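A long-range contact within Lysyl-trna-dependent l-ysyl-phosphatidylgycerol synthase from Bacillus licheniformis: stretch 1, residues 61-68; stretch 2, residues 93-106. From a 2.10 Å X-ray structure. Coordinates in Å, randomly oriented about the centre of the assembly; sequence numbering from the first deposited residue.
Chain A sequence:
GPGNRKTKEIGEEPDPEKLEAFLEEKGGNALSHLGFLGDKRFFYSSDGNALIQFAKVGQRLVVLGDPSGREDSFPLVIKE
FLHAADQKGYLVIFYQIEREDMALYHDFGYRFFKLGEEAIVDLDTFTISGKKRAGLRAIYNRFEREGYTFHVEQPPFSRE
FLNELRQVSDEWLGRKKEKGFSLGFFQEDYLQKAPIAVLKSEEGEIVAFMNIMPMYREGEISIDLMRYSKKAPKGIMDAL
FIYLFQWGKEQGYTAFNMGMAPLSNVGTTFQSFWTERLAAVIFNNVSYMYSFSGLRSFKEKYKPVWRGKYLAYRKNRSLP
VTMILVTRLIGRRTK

Stretch 1 61-68: LVVLGDPS
Stretch 2 (93-106) IFYQIEREDMALYH

D66 has the largest covered area, 96 Å². With chi1 m and chi2 -73°, its carboxylate accepts two hydrogen bonds: E98 N to OD2 (3.0 Å) and Y105 OH to OD1 (2.8 Å). Two carboxylate oxygens let it take a backbone NH and a tyrosine hydroxyl at once. D66 OD2 also lies 3.2 Å from D101 OD2, a close like-charge pair.

Residues 61-64 and 93-95 are neighbouring parallel strands, their axes 29° apart. The register pairs V62 with I93, V63 with F94 and L64 with Y95, at CA-CA distances of 4.7, 4.6 and 5.1 Å. Backbone hydrogen bonds alternate along the ladder: I93 N to L61 O (2.7 Å), V63 N to I93 O (2.6 Å), Y95 N to V63 O (2.7 Å) and G65 N to Y95 O (2.6 Å).

I93 (72 Å² covered; chi1 m, chi2 t) shares one sheet face with V62, L64 and Y95. Its CD1 lies 4.3 Å from V62 CG2. Y95 (65 Å²; chi1 t, chi2 67°) puts CD2 3.8 Å from L64 CD1, at the ring edge, and CB 4.1 Å from V62 CG1. V63 (t) and F94 (m) occupy the other face, with V63 CB 3.6 Å from F94 CD2. The aliphatic side chains and F94 suit the buried sheet; Y95 adds hydrocarbon.

G65 has phi 75°, which favours glycine; its CA lies 3.3 Å from Q96 O, a CA-H...O contact. Stretch 2 turns a corner at Q96. Water 1 donates to G65 O (2.8 Å) and Y105 OH (3.1 Å). The contact buries 610 Å² in total.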

ATOM      1  N   LEU A  61     -12.709 -14.815   5.608  1.00 25.61           N
ATOM      2  CA  LEU A  61     -11.503 -14.600   4.815  1.00 22.52           C
ATOM      3  C   LEU A  61     -11.450 -13.175   4.269  1.00 23.38           C
ATOM      4  O   LEU A  61     -12.418 -12.693   3.681  1.00 24.21           O
ATOM      5  CB  LEU A  61     -11.434 -15.601   3.660  1.00 24.65           C
ATOM      6  CG  LEU A  61     -11.499 -17.092   3.999  1.00 25.09           C
ATOM      7  CD1 LEU A  61     -11.580 -17.920   2.728  1.00 30.72           C
ATOM      8  CD2 LEU A  61     -10.300 -17.512   4.831  1.00 23.07           C
ATOM      9  N   VAL A  62     -10.319 -12.504   4.462  1.00 24.55           N
ATOM     10  CA  VAL A  62     -10.147 -11.143   3.964  1.00 19.30           C
ATOM     11  C   VAL A  62      -9.162 -11.099   2.800  1.00 19.98           C
ATOM     12  O   VAL A  62      -7.970 -11.345   2.977  1.00 18.47           O
ATOM     13  CB  VAL A  62      -9.658 -10.189   5.071  1.00 20.45           C
ATOM     14  CG1 VAL A  62      -9.591  -8.761   4.546  1.00 11.21           C
ATOM     15  CG2 VAL A  62     -10.571 -10.271   6.285  1.00 17.34           C
ATOM     16  N   VAL A  63      -9.669 -10.781   1.614  1.00 19.92           N
ATOM     17  CA  VAL A  63      -8.838 -10.682   0.418  1.00 17.76           C
ATOM     18  C   VAL A  63      -8.226  -9.290   0.294  1.00 20.59           C
ATOM     19  O   VAL A  63      -8.906  -8.285   0.503  1.00 24.16           O
ATOM     20  CB  VAL A  63      -9.648 -10.999  -0.856  1.00 22.90           C
ATOM     21  CG1 VAL A  63      -8.784 -10.850  -2.099  1.00 16.49           C
ATOM     22  CG2 VAL A  63     -10.236 -12.398  -0.776  1.00 20.61           C
ATOM     23  N   LEU A  64      -6.939  -9.235  -0.040  1.00 15.28           N
ATOM     24  CA  LEU A  64      -6.255  -7.960  -0.220  1.00 18.18           C
ATOM     25  C   LEU A  64      -6.286  -7.511  -1.679  1.00 17.51           C
ATOM     26  O   LEU A  64      -5.523  -8.007  -2.508  1.00 22.75           O
ATOM     27  CB  LEU A  64      -4.808  -8.052   0.268  1.00 15.30           C
ATOM     28  CG  LEU A  64      -4.002  -6.753   0.201  1.00 22.71           C
ATOM     29  CD1 LEU A  64      -4.656  -5.677   1.053  1.00 26.49           C
ATOM     30  CD2 LEU A  64      -2.564  -6.982   0.635  1.00 24.50           C
ATOM     31  N   GLY A  65      -7.179  -6.575  -1.986  1.00 15.24           N
ATOM     32  CA  GLY A  65      -7.264  -6.002  -3.317  1.00 17.71           C
ATOM     33  C   GLY A  65      -7.911  -6.908  -4.346  1.00 19.98           C
ATOM     34  O   GLY A  65      -8.448  -7.965  -4.016  1.00 19.47           O
ATOM     35  N   ASP A  66      -7.863  -6.478  -5.603  1.00 22.35           N
ATOM     36  CA  ASP A  66      -8.351  -7.279  -6.717  1.00 22.89           C
ATOM     37  C   ASP A  66      -7.356  -8.400  -7.019  1.00 27.96           C
ATOM     38  O   ASP A  66      -6.226  -8.367  -6.534  1.00 34.57           O
ATOM     39  CB  ASP A  66      -8.570  -6.395  -7.950  1.00 25.88           C
ATOM     40  CG  ASP A  66      -9.695  -5.398  -7.758  1.00 27.09           C
ATOM     41  OD1 ASP A  66     -10.871  -5.819  -7.775  1.00 31.13           O
ATOM     42  OD2 ASP A  66      -9.405  -4.193  -7.599  1.00 35.58           O
ATOM     43  N   PRO A  67      -7.776  -9.408  -7.804  1.00 26.25           N
ATOM     44  CA  PRO A  67      -6.826 -10.462  -8.176  1.00 30.40           C
ATOM     45  C   PRO A  67      -5.638  -9.934  -8.980  1.00 35.00           C
ATOM     46  O   PRO A  67      -5.710  -8.849  -9.555  1.00 37.76           O
ATOM     47  CB  PRO A  67      -7.672 -11.412  -9.030  1.00 28.93           C
ATOM     48  CG  PRO A  67      -9.065 -11.192  -8.568  1.00 20.28           C
ATOM     49  CD  PRO A  67      -9.147  -9.731  -8.237  1.00 24.26           C
ATOM     50  N   SER A  68      -4.554 -10.701  -9.007  1.00 35.51           N
ATOM     51  CA  SER A  68      -3.381 -10.346  -9.797  1.00 34.74           C
ATOM     52  C   SER A  68      -3.291 -11.244 -11.024  1.00 35.21           C
ATOM     53  O   SER A  68      -3.773 -12.375 -11.005  1.00 39.94           O
ATOM     54  CB  SER A  68      -2.106 -10.463  -8.959  1.00 37.24           C
ATOM     55  OG  SER A  68      -2.172  -9.642  -7.805  1.00 40.25           O
ATOM     56  N   ILE A  93     -14.433 -11.434   2.460  1.00 35.07           N
ATOM     57  CA  ILE A  93     -14.381  -9.980   2.402  1.00 31.34           C
ATOM     58  C   ILE A  93     -13.263  -9.529   1.464  1.00 27.35           C
ATOM     59  O   ILE A  93     -12.168 -10.088   1.483  1.00 29.07           O
ATOM     60  CB  ILE A  93     -14.158  -9.373   3.801  1.00 26.59           C
ATOM     61  CG1 ILE A  93     -15.161  -9.953   4.801  1.00 36.29           C
ATOM     62  CG2 ILE A  93     -14.254  -7.858   3.754  1.00 24.15           C
ATOM     63  CD1 ILE A  93     -14.831  -9.648   6.247  1.00 41.49           C
ATOM     64  N   PHE A  94     -13.546  -8.528   0.637  1.00 22.67           N
ATOM     65  CA  PHE A  94     -12.538  -7.975  -0.260  1.00 19.01           C
ATOM     66  C   PHE A  94     -12.139  -6.572   0.190  1.00 20.37           C
ATOM     67  O   PHE A  94     -12.985  -5.690   0.330  1.00 18.58           O
ATOM     68  CB  PHE A  94     -13.051  -7.949  -1.702  1.00 20.90           C
ATOM     69  CG  PHE A  94     -13.314  -9.314  -2.276  1.00 22.57           C
ATOM     70  CD1 PHE A  94     -14.548  -9.923  -2.117  1.00 24.55           C
ATOM     71  CD2 PHE A  94     -12.325  -9.989  -2.971  1.00 26.02           C
ATOM     72  CE1 PHE A  94     -14.790 -11.179  -2.642  1.00 28.07           C
ATOM     73  CE2 PHE A  94     -12.561 -11.245  -3.498  1.00 23.20           C
ATOM     74  CZ  PHE A  94     -13.796 -11.841  -3.333  1.00 25.76           C
ATOM     75  N   TYR A  95     -10.844  -6.372   0.409  1.00 17.07           N
ATOM     76  CA  TYR A  95     -10.350  -5.115   0.955  1.00 15.09           C
ATOM     77  C   TYR A  95      -9.507  -4.332  -0.051  1.00 13.48           C
ATOM     78  O   TYR A  95      -8.566  -4.866  -0.636  1.00 21.62           O
ATOM     79  CB  TYR A  95      -9.542  -5.385   2.226  1.00 13.18           C
ATOM     80  CG  TYR A  95      -8.911  -4.154   2.829  1.00 12.65           C
ATOM     81  CD1 TYR A  95      -9.691  -3.146   3.379  1.00 20.30           C
ATOM     82  CD2 TYR A  95      -7.531  -4.007   2.861  1.00 15.24           C
ATOM     83  CE1 TYR A  95      -9.114  -2.020   3.936  1.00 21.86           C
ATOM     84  CE2 TYR A  95      -6.946  -2.887   3.417  1.00 21.83           C
ATOM     85  CZ  TYR A  95      -7.740  -1.896   3.952  1.00 26.16           C
ATOM     86  OH  TYR A  95      -7.157  -0.778   4.503  1.00 30.89           O
ATOM     87  N   GLN A  96      -9.862  -3.062  -0.232  1.00 21.97           N
ATOM     88  CA  GLN A  96      -9.187  -2.152  -1.160  1.00 17.03           C
ATOM     89  C   GLN A  96      -9.223  -2.629  -2.609  1.00 30.62           C
ATOM     90  O   GLN A  96      -8.181  -2.799  -3.244  1.00 25.36           O
ATOM     91  CB  GLN A  96      -7.733  -1.916  -0.733  1.00 14.12           C
ATOM     92  CG  GLN A  96      -7.584  -1.043   0.500  1.00 22.61           C
ATOM     93  CD  GLN A  96      -6.188  -0.469   0.644  1.00 29.51           C
ATOM     94  OE1 GLN A  96      -5.468  -0.305  -0.341  1.00 32.25           O
ATOM     95  NE2 GLN A  96      -5.798  -0.161   1.875  1.00 38.15           N
ATOM     96  N   ILE A  97     -10.428  -2.835  -3.130  1.00 27.51           N
ATOM     97  CA  ILE A  97     -10.609  -3.094  -4.552  1.00 28.54           C
ATOM     98  C   ILE A  97     -10.889  -1.774  -5.256  1.00 23.41           C
ATOM     99  O   ILE A  97     -11.103  -0.753  -4.603  1.00 27.65           O
ATOM    100  CB  ILE A  97     -11.760  -4.080  -4.824  1.00 26.75           C
ATOM    101  CG1 ILE A  97     -13.109  -3.422  -4.527  1.00 21.66           C
ATOM    102  CG2 ILE A  97     -11.573  -5.351  -4.008  1.00 21.75           C
ATOM    103  CD1 ILE A  97     -14.299  -4.283  -4.881  1.00 25.42           C
ATOM    104  N   GLU A  98     -10.890  -1.791  -6.585  1.00 26.51           N
ATOM    105  CA  GLU A  98     -11.118  -0.573  -7.351  1.00 31.00           C
ATOM    106  C   GLU A  98     -12.481  -0.599  -8.039  1.00 28.79           C
ATOM    107  O   GLU A  98     -13.081  -1.661  -8.206  1.00 25.80           O
ATOM    108  CB  GLU A  98     -10.001  -0.373  -8.377  1.00 33.40           C
ATOM    109  CG  GLU A  98      -8.621  -0.243  -7.750  1.00 39.38           C
ATOM    110  CD  GLU A  98      -7.535   0.039  -8.768  1.00 55.44           C
ATOM    111  OE1 GLU A  98      -7.872   0.375  -9.923  1.00 67.98           O
ATOM    112  OE2 GLU A  98      -6.343  -0.076  -8.413  1.00 60.18           O
ATOM    113  N   ARG A  99     -12.961   0.579  -8.430  1.00 30.08           N
ATOM    114  CA  ARG A  99     -14.313   0.731  -8.963  1.00 37.43           C
ATOM    115  C   ARG A  99     -14.536  -0.022 -10.275  1.00 44.14           C
ATOM    116  O   ARG A  99     -15.605  -0.593 -10.492  1.00 49.42           O
ATOM    117  CB  ARG A  99     -14.634   2.216  -9.161  1.00 39.43           C
ATOM    118  CG  ARG A  99     -15.930   2.479  -9.914  1.00 43.39           C
ATOM    119  CD  ARG A  99     -16.372   3.928  -9.787  1.00 42.44           C
ATOM    120  NE  ARG A  99     -16.798   4.250  -8.427  1.00 38.15           N
ATOM    121  CZ  ARG A  99     -18.012   4.000  -7.948  1.00 38.18           C
ATOM    122  NH1 ARG A  99     -18.923   3.419  -8.717  1.00 33.09           N
ATOM    123  NH2 ARG A  99     -18.315   4.326  -6.697  1.00 36.20           N
ATOM    124  N   GLU A 100     -13.526  -0.042 -11.137  1.00 48.00           N
ATOM    125  CA  GLU A 100     -13.679  -0.634 -12.464  1.00 52.64           C
ATOM    126  C   GLU A 100     -13.789  -2.159 -12.422  1.00 48.04           C
ATOM    127  O   GLU A 100     -13.934  -2.805 -13.461  1.00 52.22           O
ATOM    128  CB  GLU A 100     -12.514  -0.227 -13.369  1.00 61.71           C
ATOM    129  CG  GLU A 100     -11.228  -1.004 -13.143  1.00 75.34           C
ATOM    130  CD  GLU A 100     -10.480  -0.555 -11.905  1.00 91.84           C
ATOM    131  OE1 GLU A 100     -10.768   0.553 -11.403  1.00 93.14           O
ATOM    132  OE2 GLU A 100      -9.603  -1.311 -11.436  1.00100.00           O
ATOM    133  N   ASP A 101     -13.725  -2.730 -11.224  1.00 48.60           N
ATOM    134  CA  ASP A 101     -13.826  -4.175 -11.062  1.00 57.71           C
ATOM    135  C   ASP A 101     -15.045  -4.571 -10.230  1.00 46.68           C
ATOM    136  O   ASP A 101     -15.183  -5.727  -9.836  1.00 48.64           O
ATOM    137  CB  ASP A 101     -12.553  -4.726 -10.415  1.00 70.73           C
ATOM    138  CG  ASP A 101     -11.313  -4.449 -11.242  1.00 83.08           C
ATOM    139  OD1 ASP A 101     -11.418  -4.435 -12.486  1.00 90.63           O
ATOM    140  OD2 ASP A 101     -10.233  -4.245 -10.648  1.00 84.80           O
ATOM    141  N   MET A 102     -15.925  -3.607  -9.974  1.00 32.36           N
ATOM    142  CA  MET A 102     -17.107  -3.843  -9.146  1.00 32.58           C
ATOM    143  C   MET A 102     -18.063  -4.863  -9.760  1.00 41.11           C
ATOM    144  O   MET A 102     -18.800  -5.539  -9.044  1.00 41.16           O
ATOM    145  CB  MET A 102     -17.851  -2.530  -8.895  1.00 30.76           C
ATOM    146  CG  MET A 102     -17.183  -1.622  -7.880  1.00 30.47           C
ATOM    147  SD  MET A 102     -18.049  -0.052  -7.693  1.00 37.18           S
ATOM    148  CE  MET A 102     -17.118   0.697  -6.362  1.00 33.88           C
ATOM    149  N   ALA A 103     -18.046  -4.968 -11.086  1.00 45.64           N
ATOM    150  CA  ALA A 103     -18.924  -5.894 -11.794  1.00 49.80           C
ATOM    151  C   ALA A 103     -18.601  -7.346 -11.451  1.00 50.04           C
ATOM    152  O   ALA A 103     -19.473  -8.213 -11.502  1.00 50.56           O
ATOM    153  CB  ALA A 103     -18.823  -5.671 -13.294  1.00 58.13           C
ATOM    154  N   LEU A 104     -17.345  -7.598 -11.100  1.00 46.82           N
ATOM    155  CA  LEU A 104     -16.895  -8.941 -10.752  1.00 49.95           C
ATOM    156  C   LEU A 104     -17.518  -9.428  -9.447  1.00 44.88           C
ATOM    157  O   LEU A 104     -17.753 -10.623  -9.269  1.00 53.34           O
ATOM    158  CB  LEU A 104     -15.369  -8.977 -10.639  1.00 55.69           C
ATOM    159  CG  LEU A 104     -14.562  -8.635 -11.893  1.00 50.15           C
ATOM    160  CD1 LEU A 104     -13.081  -8.539 -11.565  1.00 49.30           C
ATOM    161  CD2 LEU A 104     -14.805  -9.668 -12.978  1.00 45.80           C
ATOM    162  N   TYR A 105     -17.784  -8.497  -8.537  1.00 37.16           N
ATOM    163  CA  TYR A 105     -18.265  -8.849  -7.206  1.00 37.57           C
ATOM    164  C   TYR A 105     -19.762  -8.608  -7.054  1.00 36.16           C
ATOM    165  O   TYR A 105     -20.410  -9.211  -6.198  1.00 38.75           O
ATOM    166  CB  TYR A 105     -17.496  -8.059  -6.143  1.00 30.54           C
ATOM    167  CG  TYR A 105     -15.997  -8.100  -6.327  1.00 32.47           C
ATOM    168  CD1 TYR A 105     -15.249  -9.172  -5.858  1.00 30.35           C
ATOM    169  CD2 TYR A 105     -15.330  -7.070  -6.976  1.00 35.42           C
ATOM    170  CE1 TYR A 105     -13.878  -9.213  -6.028  1.00 32.04           C
ATOM    171  CE2 TYR A 105     -13.961  -7.103  -7.150  1.00 36.99           C
ATOM    172  CZ  TYR A 105     -13.240  -8.176  -6.675  1.00 35.91           C
ATOM    173  OH  TYR A 105     -11.876  -8.214  -6.847  1.00 31.73           O
ATOM    174  N   HIS A 106     -20.309  -7.727  -7.885  1.00 36.22           N
ATOM    175  CA  HIS A 106     -21.726  -7.390  -7.819  1.00 43.95           C
ATOM    176  C   HIS A 106     -22.603  -8.586  -8.177  1.00 50.21           C
ATOM    177  O   HIS A 106     -23.717  -8.723  -7.672  1.00 56.60           O
ATOM    178  CB  HIS A 106     -22.040  -6.213  -8.745  1.00 55.07           C
ATOM    179  CG  HIS A 106     -23.446  -5.712  -8.631  1.00 66.96           C
ATOM    180  ND1 HIS A 106     -24.235  -5.953  -7.526  1.00 71.63           N
ATOM    181  CD2 HIS A 106     -24.206  -4.985  -9.484  1.00 73.02           C
ATOM    182  CE1 HIS A 106     -25.419  -5.395  -7.704  1.00 74.50           C
ATOM    183  NE2 HIS A 106     -25.427  -4.801  -8.884  1.00 76.58           N
TER
HETATM  184  O   HOH W   1      -9.971 -10.009  -5.124  1.00 34.65           O